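Local coordinates for protein GCN5-related N-acetyltransferase (Arthrobacter sp., PDB 2R1I) that probably transfers an acetyl group from acetyl-CoA to an acceptor, as a member of the GCN5-related N-acetyltransferase family, at residues P50-T54 with D55-S59. Residues are numbered along the deposited sequence; the frame is centred on the assembly and turned at random.
Sequences PTPGT and DELAS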
loop_
_atom_site.group_PDB
_atom_site.type_symbol
_atom_site.label_atom_id
_atom_site.label_comp_id
_atom_site.label_asym_id
_atom_site.label_seq_id
_atom_site.Cartn_x
_atom_site.Cartn_y
_atom_site.Cartn_z
ATOM N N PRO A 50 -15.834 -4.444 -12.246
ATOM C CA PRO A 50 -15.279 -4.319 -13.593
ATOM C C PRO A 50 -13.929 -5.053 -13.672
ATOM O O PRO A 50 -13.251 -5.323 -12.629
ATOM C CB PRO A 50 -15.117 -2.806 -13.779
ATOM C CG PRO A 50 -14.924 -2.274 -12.373
ATOM C CD PRO A 50 -15.769 -3.182 -11.482
ATOM N N THR A 51 -13.577 -5.426 -14.896
ATOM C CA THR A 51 -12.329 -6.139 -15.134
ATOM C C THR A 51 -11.845 -5.941 -16.573
ATOM O O THR A 51 -12.629 -5.881 -17.489
ATOM C CB THR A 51 -12.500 -7.648 -14.818
ATOM O OG1 THR A 51 -11.316 -8.363 -15.182
ATOM C CG2 THR A 51 -13.676 -8.223 -15.580
ATOM N N PRO A 52 -10.515 -5.863 -16.767
ATOM C CA PRO A 52 -9.934 -5.947 -18.070
ATOM C C PRO A 52 -10.191 -7.330 -18.634
ATOM O O PRO A 52 -10.601 -8.227 -17.894
ATOM C CB PRO A 52 -8.426 -5.742 -17.829
ATOM C CG PRO A 52 -8.295 -5.341 -16.529
ATOM C CD PRO A 52 -9.509 -5.682 -15.729
ATOM N N GLY A 53 -10.009 -7.491 -19.934
ATOM C CA GLY A 53 -10.097 -8.779 -20.548
ATOM C C GLY A 53 -8.948 -9.694 -20.173
ATOM O O GLY A 53 -7.917 -9.243 -19.649
ATOM N N THR A 54 -9.132 -10.984 -20.417
ATOM C CA THR A 54 -8.122 -11.962 -20.043
ATOM C C THR A 54 -6.843 -11.816 -20.901
ATOM O O THR A 54 -5.785 -12.154 -20.419
ATOM C CB THR A 54 -8.670 -13.447 -19.993
ATOM O OG1 THR A 54 -9.098 -13.863 -21.296
ATOM C CG2 THR A 54 -9.831 -13.606 -19.045
ATOM N N ASP A 55 -6.903 -11.297 -22.132
ATOM C CA ASP A 55 -5.658 -11.063 -22.903
ATOM C C ASP A 55 -4.767 -10.044 -22.166
ATOM O O ASP A 55 -3.566 -10.293 -22.002
ATOM C CB ASP A 55 -5.929 -10.562 -24.331
ATOM C CG ASP A 55 -6.354 -11.666 -25.271
ATOM O OD1 ASP A 55 -6.362 -12.844 -24.859
ATOM O OD2 ASP A 55 -6.674 -11.369 -26.456
ATOM N N GLU A 56 -5.359 -8.924 -21.742
ATOM C CA GLU A 56 -4.646 -7.873 -21.001
ATOM C C GLU A 56 -4.091 -8.382 -19.664
ATOM O O GLU A 56 -2.892 -8.142 -19.320
ATOM C CB GLU A 56 -5.517 -6.637 -20.760
ATOM C CG GLU A 56 -4.814 -5.551 -19.985
ATOM C CD GLU A 56 -5.711 -4.357 -19.647
ATOM O OE1 GLU A 56 -6.667 -4.133 -20.411
ATOM O OE2 GLU A 56 -5.464 -3.690 -18.575
ATOM N N LEU A 57 -4.943 -9.078 -18.916
ATOM C CA LEU A 57 -4.547 -9.595 -17.591
ATOM C C LEU A 57 -3.431 -10.617 -17.744
ATOM O O LEU A 57 -2.453 -10.580 -16.987
ATOM C CB LEU A 57 -5.755 -10.224 -16.838
ATOM C CG LEU A 57 -6.804 -9.260 -16.303
ATOM C CD1 LEU A 57 -7.985 -10.042 -15.829
ATOM C CD2 LEU A 57 -6.258 -8.389 -15.173
ATOM N N ALA A 58 -3.596 -11.550 -18.667
ATOM C CA ALA A 58 -2.574 -12.593 -18.909
ATOM C C ALA A 58 -1.216 -11.985 -19.281
ATOM O O ALA A 58 -0.210 -12.434 -18.812
ATOM C CB ALA A 58 -3.013 -13.585 -19.964
ATOM N N SER A 59 -1.229 -10.976 -20.147
ATOM C CA SER A 59 -0.013 -10.287 -20.570
ATOM C C SER A 59 0.654 -9.610 -19.359
ATOM O O SER A 59 1.883 -9.780 -19.136
ATOM C CB SER A 59 -0.330 -9.262 -21.666
ATOM O OG SER A 59 0.809 -8.446 -21.873
HETATM O O HOH W 1 -7.164 -14.478 -23.095
#
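Gly53 and Leu57 close the first turn of helix 54-64, with Gly53 at the N-cap of this helix in the GNAT fold. Leu57 N donates to Gly53 O at 3.1 Å. The bond is nearly straight, 166° at the hydrogen, and lies in the carbonyl plane. One residue on, Ala58 N donates to Thr54 O at 2.9 Å, here with the donor tilted 31° from the Thr54 carbonyl plane. These are the i to i+4 bonds of an alpha helix. Gly53, which has no side chain, takes part through its carbonyl oxygen.

The chain before the cap lies against the new helix. Leu57 CG sits anti to its own carbonyl carbon (chi1 -72°), which turns the branch back toward the loop. CD2 meets the ring of Pro52 at CG, 3.9 Å away, and CD1 lies near Thr51 OG1 and Pro52 O. Thr51 OG1 donates to Pro52 O at 2.8 Å, in plane and on a lone pair. His41 ND1 of helix 33-47 is a second hydrogen-bond partner of Pro52 O. Val91 of the second subunit packs on Leu57, and Trp92 of that subunit on Thr51 and Pro52, which places the turn at the dimer contact. With an alanine in place of Leu57, a gap would probably open beside the Pro52 ring, and the packing against Val91 of the second subunit would probably be lost.

The extended Glu56 side chain brings its carboxylate beside Pro52 CB, with OE1 at 3.5 Å. Its OE2 forms a salt bridge with Arg60, one turn further along. One water joins Thr54 OG1 to Asp55 and donates to Asp55 OD1 at 2.5 Å.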